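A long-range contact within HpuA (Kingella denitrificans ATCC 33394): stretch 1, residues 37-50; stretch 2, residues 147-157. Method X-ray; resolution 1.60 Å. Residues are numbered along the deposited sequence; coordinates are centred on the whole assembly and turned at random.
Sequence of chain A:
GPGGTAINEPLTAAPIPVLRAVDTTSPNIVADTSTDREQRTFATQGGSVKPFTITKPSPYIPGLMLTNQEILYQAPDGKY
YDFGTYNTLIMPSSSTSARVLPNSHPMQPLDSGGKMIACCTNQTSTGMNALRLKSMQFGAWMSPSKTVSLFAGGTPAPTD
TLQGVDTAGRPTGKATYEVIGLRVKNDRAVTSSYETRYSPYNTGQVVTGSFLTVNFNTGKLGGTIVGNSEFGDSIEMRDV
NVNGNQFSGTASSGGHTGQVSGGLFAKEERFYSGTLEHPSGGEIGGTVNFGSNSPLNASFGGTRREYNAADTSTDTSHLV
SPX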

# COMPACT_ATOMS: atom_id res chain seq x y z
N ARG A 37 7.36 -12.27 10.74
CA ARG A 37 7.32 -11.88 9.33
C ARG A 37 5.96 -12.10 8.71
O ARG A 37 5.81 -11.88 7.52
CB ARG A 37 8.38 -12.62 8.49
CG ARG A 37 9.81 -12.16 8.79
CD ARG A 37 10.20 -10.89 8.09
NE ARG A 37 10.36 -11.08 6.66
CZ ARG A 37 10.35 -10.08 5.77
NH1 ARG A 37 10.13 -8.81 6.12
NH2 ARG A 37 10.49 -10.38 4.52
N GLU A 38 4.96 -12.51 9.51
CA GLU A 38 3.62 -12.75 8.99
C GLU A 38 3.04 -11.51 8.31
O GLU A 38 3.17 -10.39 8.79
CB GLU A 38 2.67 -13.18 10.10
CG GLU A 38 2.97 -14.58 10.65
CD GLU A 38 2.07 -14.97 11.81
OE1 GLU A 38 1.34 -14.08 12.34
OE2 GLU A 38 2.10 -16.17 12.17
N GLN A 39 2.45 -11.75 7.15
CA GLN A 39 1.92 -10.66 6.32
C GLN A 39 0.38 -10.79 6.31
O GLN A 39 -0.15 -11.87 6.49
CB GLN A 39 2.46 -10.74 4.89
CG GLN A 39 3.97 -10.67 4.79
CD GLN A 39 4.49 -9.32 5.19
OE1 GLN A 39 4.18 -8.32 4.56
NE2 GLN A 39 5.20 -9.26 6.29
N ARG A 40 -0.27 -9.70 5.98
CA ARG A 40 -1.72 -9.70 5.73
C ARG A 40 -1.97 -8.98 4.40
O ARG A 40 -1.38 -7.91 4.15
CB ARG A 40 -2.42 -8.90 6.84
CG ARG A 40 -3.92 -8.71 6.63
CD ARG A 40 -4.45 -7.63 7.56
NE ARG A 40 -4.49 -8.02 8.95
CZ ARG A 40 -4.67 -7.15 9.94
NH1 ARG A 40 -4.76 -5.81 9.71
NH2 ARG A 40 -4.73 -7.61 11.17
N THR A 41 -2.86 -9.53 3.57
CA THR A 41 -3.24 -8.89 2.31
C THR A 41 -4.75 -8.70 2.18
O THR A 41 -5.53 -9.63 2.47
CB THR A 41 -2.80 -9.70 1.08
OG1 THR A 41 -1.36 -9.93 1.20
CG2 THR A 41 -3.06 -8.96 -0.20
N PHE A 42 -5.13 -7.49 1.73
CA PHE A 42 -6.45 -7.25 1.19
C PHE A 42 -6.41 -7.32 -0.31
O PHE A 42 -5.62 -6.58 -0.94
CB PHE A 42 -6.88 -5.89 1.67
CG PHE A 42 -6.85 -5.75 3.16
CD1 PHE A 42 -7.95 -6.17 3.94
CD2 PHE A 42 -5.74 -5.24 3.80
CE1 PHE A 42 -7.92 -6.08 5.30
CE2 PHE A 42 -5.73 -5.15 5.18
CZ PHE A 42 -6.81 -5.59 5.92
N ALA A 43 -7.18 -8.21 -0.90
CA ALA A 43 -7.21 -8.36 -2.35
C ALA A 43 -8.63 -8.51 -2.86
O ALA A 43 -9.49 -9.08 -2.19
CB ALA A 43 -6.38 -9.53 -2.80
N THR A 44 -8.87 -7.95 -4.05
CA THR A 44 -10.25 -7.98 -4.59
C THR A 44 -10.60 -9.37 -5.14
O THR A 44 -11.75 -9.82 -5.00
CB THR A 44 -10.53 -6.90 -5.61
OG1 THR A 44 -9.68 -7.06 -6.74
CG2 THR A 44 -10.42 -5.51 -5.03
N GLN A 45 -9.64 -10.08 -5.72
CA GLN A 45 -9.92 -11.41 -6.26
C GLN A 45 -8.68 -12.30 -6.20
O GLN A 45 -8.17 -12.79 -7.20
CB GLN A 45 -10.48 -11.30 -7.69
CG GLN A 45 -11.22 -12.55 -8.14
CD GLN A 45 -12.56 -12.80 -7.42
OE1 GLN A 45 -13.62 -12.34 -7.85
NE2 GLN A 45 -12.50 -13.55 -6.32
N GLY A 46 -8.17 -12.44 -4.99
CA GLY A 46 -7.09 -13.40 -4.72
C GLY A 46 -5.74 -12.76 -4.82
O GLY A 46 -5.61 -11.61 -5.25
N GLY A 47 -4.74 -13.54 -4.43
CA GLY A 47 -3.33 -13.05 -4.48
C GLY A 47 -2.95 -12.55 -3.10
O GLY A 47 -3.78 -12.10 -2.29
N SER A 48 -1.67 -12.67 -2.76
CA SER A 48 -1.19 -12.20 -1.48
C SER A 48 0.33 -11.99 -1.48
O SER A 48 1.05 -12.53 -2.35
CB SER A 48 -1.59 -13.15 -0.36
OG SER A 48 -0.90 -14.38 -0.43
N VAL A 49 0.80 -11.18 -0.54
CA VAL A 49 2.27 -11.01 -0.33
C VAL A 49 2.74 -12.03 0.70
O VAL A 49 2.06 -12.29 1.73
CB VAL A 49 2.66 -9.56 0.04
CG1 VAL A 49 2.54 -8.65 -1.15
CG2 VAL A 49 1.88 -9.03 1.24
N LYS A 50 3.90 -12.68 0.43
CA LYS A 50 4.34 -13.77 1.24
C LYS A 50 5.86 -13.62 1.49
O LYS A 50 6.59 -13.18 0.60
CB LYS A 50 4.06 -15.10 0.57
CG LYS A 50 2.59 -15.47 0.49
CD LYS A 50 2.41 -16.92 0.14
CE LYS A 50 1.00 -17.39 0.50
NZ LYS A 50 0.81 -18.75 -0.09
N THR A 147 -9.20 -10.18 -16.35
CA THR A 147 -9.76 -9.89 -15.03
C THR A 147 -8.62 -9.46 -14.10
O THR A 147 -7.47 -9.82 -14.32
CB THR A 147 -10.47 -11.11 -14.48
OG1 THR A 147 -9.58 -12.21 -14.37
CG2 THR A 147 -11.61 -11.50 -15.41
N VAL A 148 -8.95 -8.69 -13.07
CA VAL A 148 -7.93 -7.98 -12.26
C VAL A 148 -8.17 -8.31 -10.80
O VAL A 148 -9.32 -8.35 -10.33
CB VAL A 148 -8.04 -6.45 -12.53
CG1 VAL A 148 -7.13 -5.61 -11.62
CG2 VAL A 148 -7.66 -6.14 -13.96
N SER A 149 -7.08 -8.49 -10.04
CA SER A 149 -7.13 -8.50 -8.57
C SER A 149 -6.21 -7.42 -8.03
O SER A 149 -4.99 -7.47 -8.22
CB SER A 149 -6.75 -9.85 -8.02
OG SER A 149 -6.91 -9.85 -6.63
N LEU A 150 -6.83 -6.40 -7.44
CA LEU A 150 -6.07 -5.30 -6.83
C LEU A 150 -5.80 -5.67 -5.39
O LEU A 150 -6.64 -6.34 -4.75
CB LEU A 150 -6.80 -3.99 -6.95
CG LEU A 150 -7.16 -3.57 -8.39
CD1 LEU A 150 -8.64 -3.87 -8.69
CD2 LEU A 150 -6.74 -2.14 -8.77
N PHE A 151 -4.60 -5.30 -4.89
CA PHE A 151 -4.19 -5.71 -3.55
C PHE A 151 -3.47 -4.60 -2.81
O PHE A 151 -2.89 -3.67 -3.39
CB PHE A 151 -3.26 -6.94 -3.59
CG PHE A 151 -1.90 -6.66 -4.17
CD1 PHE A 151 -1.70 -6.71 -5.53
CD2 PHE A 151 -0.84 -6.34 -3.33
CE1 PHE A 151 -0.44 -6.41 -6.06
CE2 PHE A 151 0.39 -6.02 -3.86
CZ PHE A 151 0.59 -6.08 -5.20
N ALA A 152 -3.52 -4.72 -1.50
CA ALA A 152 -2.67 -3.95 -0.57
C ALA A 152 -2.32 -4.93 0.55
O ALA A 152 -3.18 -5.54 1.16
CB ALA A 152 -3.37 -2.73 0.01
N GLY A 153 -1.02 -5.14 0.78
CA GLY A 153 -0.64 -6.07 1.82
C GLY A 153 0.71 -5.73 2.44
O GLY A 153 1.49 -4.97 1.89
N GLY A 154 0.96 -6.28 3.60
CA GLY A 154 2.16 -5.90 4.37
C GLY A 154 2.15 -6.42 5.77
O GLY A 154 1.39 -7.33 6.13
N THR A 155 3.07 -5.86 6.55
CA THR A 155 3.22 -6.19 7.96
C THR A 155 2.16 -5.44 8.78
O THR A 155 2.21 -4.24 8.84
CB THR A 155 4.62 -5.74 8.41
OG1 THR A 155 5.63 -6.55 7.72
CG2 THR A 155 4.85 -5.93 9.88
N PRO A 156 1.23 -6.15 9.34
CA PRO A 156 0.18 -5.44 10.08
C PRO A 156 0.72 -4.71 11.29
O PRO A 156 1.69 -5.13 11.95
CB PRO A 156 -0.79 -6.55 10.53
CG PRO A 156 -0.17 -7.81 10.17
CD PRO A 156 1.01 -7.59 9.32
N ALA A 157 0.08 -3.59 11.59
CA ALA A 157 0.42 -2.83 12.79
C ALA A 157 0.02 -3.55 14.06
O ALA A 157 -1.16 -3.80 14.30
CB ALA A 157 -0.32 -1.47 12.75
O HOH W 1 -11.46 -6.58 -8.71
O HOH W 2 -3.87 -9.41 -5.94

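Strand 148-154 runs antiparallel to strand 40-43, and side chains extend the backbone ladder at its start. Val-148 points its side chain away and offers its carbonyl to a water that also hydrogen-bonds Thr-44 OG1. Ser-149 points its side chain toward the loop after strand 40-43, and a hydroxyl suits this place because it can both accept and donate: its OG accepts from Gln-45 N (2.9 Å) and donates to Gly-46 O (2.6 Å), so one hydroxyl serves two backbone groups. At Leu-150 the backbone O accepts from Thr-44 N (2.8 Å), while Leu-150 N donates to Thr-44 OG1 (3.0 Å); the threonine hydroxyl thus stands in for a backbone carbonyl. Phe-151 lies in a non-hydrogen-bonded pair with Ala-43, their CB atoms 4.1 Å apart, and its ring reaches Val-49. Ala-152 and Phe-42 form the next hydrogen-bonded pair, N to O in both directions (2.8 Å from Phe-42 N to Ala-152 O, 2.9 Å from Ala-152 N to Phe-42 O). Gly-153 faces Thr-41 at a CA-CA distance of 3.9 Å; a CB here would clash with Thr-41 OG1 and Val-49 CG2. Gly-154 completes the ladder through reciprocal bonds with Arg-40. Beyond it, Thr-155 OG1 accepts from Gln-39 NE2 (3.1 Å), and Pro-156, which has no amide hydrogen to give, lies past the end of the ladder and lays CB over one face of the Arg-40 guanidinium (Pro-156 CB to Arg-40 CZ 4.0 Å).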